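Local coordinates for protein adenylyl-sulfate kinase 1, chloroplastic (Arabidopsis thaliana, PDB 3UIE) that catalyses the ATP-dependent 3'-phosphorylation of adenosine 5'-phosphosulfate to 3'-phosphoadenylyl sulfate, the activated form of sulfate, in the chloroplast, at residues A[31-36]-A[161-166]. Residues are numbered along the deposited sequence; the frame is centred on the assembly and turned at random.
With ANP (phosphoaminophosphonic acid-adenylate ester), chain E.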
ATOM      1  N   THR A  31     -10.231  -3.627  14.815  1.00 28.48           N
ATOM      2  CA  THR A  31     -11.402  -2.755  14.821  1.00 24.37           C
ATOM      3  C   THR A  31     -11.921  -2.496  16.248  1.00 26.57           C
ATOM      4  O   THR A  31     -11.727  -3.298  17.155  1.00 24.22           O
ATOM      5  CB  THR A  31     -12.523  -3.358  13.935  1.00 26.46           C
ATOM      6  OG1 THR A  31     -13.678  -2.514  13.964  1.00 24.84           O
ATOM      7  CG2 THR A  31     -12.913  -4.758  14.434  1.00 22.16           C
ATOM      8  N   GLY A  32     -12.554  -1.348  16.458  1.00 24.22           N
ATOM      9  CA  GLY A  32     -13.111  -1.051  17.765  1.00 24.77           C
ATOM     10  C   GLY A  32     -13.397   0.427  17.880  1.00 25.83           C
ATOM     11  O   GLY A  32     -12.938   1.218  17.053  1.00 26.06           O
ATOM     12  N   LEU A  33     -14.172   0.793  18.894  1.00 24.80           N
ATOM     13  CA  LEU A  33     -14.489   2.201  19.169  1.00 21.71           C
ATOM     14  C   LEU A  33     -13.240   3.052  19.282  1.00 28.03           C
ATOM     15  O   LEU A  33     -12.158   2.539  19.566  1.00 28.20           O
ATOM     16  CB  LEU A  33     -15.260   2.285  20.498  1.00 25.62           C
ATOM     17  CG  LEU A  33     -16.674   1.705  20.536  1.00 26.58           C
ATOM     18  CD1 LEU A  33     -17.204   1.735  21.972  1.00 30.44           C
ATOM     19  CD2 LEU A  33     -17.572   2.509  19.599  1.00 28.92           C
ATOM     20  N   SER A  34     -13.386   4.359  19.054  1.00 26.79           N
ATOM     21  CA  SER A  34     -12.350   5.305  19.424  1.00 34.52           C
ATOM     22  C   SER A  34     -11.998   5.102  20.897  1.00 30.28           C
ATOM     23  O   SER A  34     -12.887   5.004  21.752  1.00 29.89           O
ATOM     24  CB  SER A  34     -12.841   6.741  19.205  1.00 31.66           C
ATOM     25  OG  SER A  34     -11.783   7.664  19.366  1.00 34.06           O
ATOM     26  N   GLY A  35     -10.706   5.031  21.197  1.00 27.76           N
ATOM     27  CA  GLY A  35     -10.244   4.896  22.569  1.00 27.68           C
ATOM     28  C   GLY A  35     -10.187   3.464  23.076  1.00 33.95           C
ATOM     29  O   GLY A  35      -9.830   3.234  24.226  1.00 32.41           O
ATOM     30  N   SER A  36     -10.528   2.501  22.219  1.00 27.49           N
ATOM     31  CA  SER A  36     -10.579   1.094  22.636  1.00 27.64           C
ATOM     32  C   SER A  36      -9.191   0.473  22.738  1.00 30.42           C
ATOM     33  O   SER A  36      -9.028  -0.618  23.281  1.00 32.19           O
ATOM     34  CB  SER A  36     -11.462   0.267  21.692  1.00 27.37           C
ATOM     35  OG  SER A  36     -11.012   0.333  20.353  1.00 27.16           O
ATOM     36  N   ASP A 161     -23.409   7.737  15.682  1.00 39.58           N
ATOM     37  CA  ASP A 161     -23.229   6.870  14.521  1.00 43.36           C
ATOM     38  C   ASP A 161     -22.953   5.464  15.040  1.00 39.49           C
ATOM     39  O   ASP A 161     -22.320   5.299  16.082  1.00 40.40           O
ATOM     40  CB  ASP A 161     -22.081   7.361  13.641  1.00 49.48           C
ATOM     41  CG  ASP A 161     -22.185   6.857  12.207  1.00 54.95           C
ATOM     42  OD1 ASP A 161     -23.222   7.100  11.555  1.00 57.10           O
ATOM     43  OD2 ASP A 161     -21.232   6.206  11.732  1.00 54.36           O
ATOM     44  N   PRO A 162     -23.457   4.441  14.338  1.00 43.01           N
ATOM     45  CA  PRO A 162     -23.362   3.106  14.939  1.00 43.64           C
ATOM     46  C   PRO A 162     -21.973   2.477  14.844  1.00 36.71           C
ATOM     47  O   PRO A 162     -21.240   2.722  13.888  1.00 43.19           O
ATOM     48  CB  PRO A 162     -24.379   2.287  14.132  1.00 45.11           C
ATOM     49  CG  PRO A 162     -24.497   3.000  12.829  1.00 45.81           C
ATOM     50  CD  PRO A 162     -24.296   4.459  13.129  1.00 42.82           C
ATOM     51  N   TYR A 163     -21.606   1.704  15.860  1.00 35.25           N
ATOM     52  CA  TYR A 163     -20.484   0.789  15.734  1.00 32.55           C
ATOM     53  C   TYR A 163     -21.069  -0.611  15.725  1.00 27.35           C
ATOM     54  O   TYR A 163     -21.831  -0.967  16.627  1.00 30.70           O
ATOM     55  CB  TYR A 163     -19.455   0.911  16.875  1.00 28.10           C
ATOM     56  CG  TYR A 163     -18.349  -0.116  16.694  1.00 29.10           C
ATOM     57  CD1 TYR A 163     -17.286   0.124  15.826  1.00 23.08           C
ATOM     58  CD2 TYR A 163     -18.405  -1.344  17.337  1.00 32.01           C
ATOM     59  CE1 TYR A 163     -16.292  -0.830  15.623  1.00 27.32           C
ATOM     60  CE2 TYR A 163     -17.422  -2.294  17.146  1.00 30.64           C
ATOM     61  CZ  TYR A 163     -16.374  -2.039  16.281  1.00 26.75           C
ATOM     62  OH  TYR A 163     -15.404  -2.996  16.082  1.00 25.73           O
ATOM     63  N   GLU A 164     -20.725  -1.391  14.702  1.00 28.42           N
ATOM     64  CA  GLU A 164     -21.220  -2.755  14.556  1.00 32.46           C
ATOM     65  C   GLU A 164     -20.132  -3.777  14.872  1.00 28.80           C
ATOM     66  O   GLU A 164     -19.233  -3.995  14.066  1.00 29.99           O
ATOM     67  CB  GLU A 164     -21.765  -2.955  13.138  1.00 28.27           C
ATOM     68  CG  GLU A 164     -22.874  -1.959  12.791  1.00 34.60           C
ATOM     69  CD  GLU A 164     -23.366  -2.074  11.357  1.00 45.86           C
ATOM     70  OE1 GLU A 164     -22.597  -2.538  10.493  1.00 41.09           O
ATOM     71  OE2 GLU A 164     -24.527  -1.697  11.095  1.00 38.11           O
ATOM     72  N   PRO A 165     -20.197  -4.400  16.063  1.00 27.50           N
ATOM     73  CA  PRO A 165     -19.130  -5.348  16.401  1.00 27.42           C
ATOM     74  C   PRO A 165     -19.089  -6.565  15.473  1.00 30.47           C
ATOM     75  O   PRO A 165     -20.104  -6.953  14.898  1.00 31.61           O
ATOM     76  CB  PRO A 165     -19.485  -5.772  17.830  1.00 31.20           C
ATOM     77  CG  PRO A 165     -20.943  -5.557  17.924  1.00 34.11           C
ATOM     78  CD  PRO A 165     -21.210  -4.316  17.125  1.00 32.37           C
ATOM     79  N   PRO A 166     -17.904  -7.163  15.324  1.00 29.20           N
ATOM     80  CA  PRO A 166     -17.769  -8.373  14.516  1.00 31.07           C
ATOM     81  C   PRO A 166     -18.580  -9.501  15.141  1.00 32.14           C
ATOM     82  O   PRO A 166     -18.645  -9.599  16.358  1.00 33.48           O
ATOM     83  CB  PRO A 166     -16.275  -8.695  14.608  1.00 31.41           C
ATOM     84  CG  PRO A 166     -15.625  -7.401  14.964  1.00 30.96           C
ATOM     85  CD  PRO A 166     -16.610  -6.700  15.856  1.00 28.26           C
TER
HETATM   86  PG  ANP E 402      -8.704   5.909  17.934  1.00 36.37           P
HETATM   87  O1G ANP E 402      -9.441   7.322  18.171  1.00 31.32           O
HETATM   88  O2G ANP E 402      -7.401   6.249  17.202  1.00 28.85           O
HETATM   89  O3G ANP E 402      -9.590   5.006  17.110  1.00 32.43           O
HETATM   90  PB  ANP E 402      -7.594   3.741  19.575  1.00 28.57           P
HETATM   91  O1B ANP E 402      -6.255   3.702  18.757  1.00 26.30           O
HETATM   92  O2B ANP E 402      -8.548   2.526  19.487  1.00 26.08           O
HETATM   93  N3B ANP E 402      -8.256   5.309  19.447  1.00 27.64           N
HETATM   94  PA  ANP E 402      -5.495   4.147  21.555  1.00 28.76           P
HETATM   95  O1A ANP E 402      -5.013   5.478  21.096  1.00 27.42           O
HETATM   96  O2A ANP E 402      -4.582   3.022  21.193  1.00 29.01           O
HETATM   97  O3A ANP E 402      -6.971   3.970  21.049  1.00 27.84           O
HETATM   98  O5' ANP E 402      -5.695   4.130  23.121  1.00 31.31           O
HETATM   99  C5' ANP E 402      -6.473   5.065  23.787  1.00 30.19           C
HETATM  100  C4' ANP E 402      -6.090   5.295  25.138  1.00 34.19           C
HETATM  101  O4' ANP E 402      -6.339   4.100  25.943  1.00 34.68           O
HETATM  102  C3' ANP E 402      -4.644   5.541  25.150  1.00 49.51           C
HETATM  103  O3' ANP E 402      -4.368   6.722  25.872  1.00 56.46           O
HETATM  104  C2' ANP E 402      -4.037   4.385  25.794  1.00 54.37           C
HETATM  105  O2' ANP E 402      -3.077   4.766  26.741  1.00 63.27           O
HETATM  106  C1' ANP E 402      -5.140   3.678  26.485  1.00 41.63           C
HETATM  107  N9  ANP E 402      -4.957   2.226  26.351  1.00 42.71           N
HETATM  108  C8  ANP E 402      -4.630   1.610  25.207  1.00 38.26           C
HETATM  109  N7  ANP E 402      -4.550   0.310  25.457  1.00 33.43           N
HETATM  110  C5  ANP E 402      -4.818   0.100  26.761  1.00 34.21           C
HETATM  111  C6  ANP E 402      -4.864  -1.047  27.539  1.00 37.16           C
HETATM  112  N6  ANP E 402      -4.576  -2.342  26.938  1.00 39.41           N
HETATM  113  N1  ANP E 402      -5.172  -0.925  28.838  1.00 42.18           N
HETATM  114  C2  ANP E 402      -5.430   0.283  29.375  1.00 38.34           C
HETATM  115  N3  ANP E 402      -5.389   1.399  28.659  1.00 44.34           N
HETATM  116  C4  ANP E 402      -5.082   1.334  27.344  1.00 40.47           C
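Y163 reaches over to the end of strand 26-31, its CG anti to the backbone N (chi1 178°), and its phenol OH donates a hydrogen bond to T31 OG1, 2.8 Å away. T31 OG1 lies near the plane of the ring, at its edge, and is also hydrogen-bonded to I105 O; the T31 hydroxyl, anti to its own backbone N (chi1 179°), is thereby turned to the phenol OH. This is the tight, buried end. T31 CG2 meets P166 CG tip to tip at 3.8 Å, and the CA of G32 passes 3.7 Å from Y163 CZ. No side chain could be carried at G32: a CB would run into S36 OG and the preceding carbonyl. Here the strand turns into the P-loop (Walker A) of this P-loop kinase fold, residues 31-36 leading toward helix 38-51. A type II beta turn from L33 to S36 follows, where L33 O accepts from both S36 N and S36 OG, the latter at 2.6 Å; within it S34 OG donates to O1G of the bound ATP analogue. Toward the partly exposed side, where L33 and Y163 lie less deeply, the contact thins to L33 CD2 against Y163 CB, 3.7 Å apart. An alanine in place of Y163 would probably leave T31 OG1 without its phenol donor and open a gap beside G32 and L33. R112, from helix 109-117, packs on T31, Y163 and P166 together.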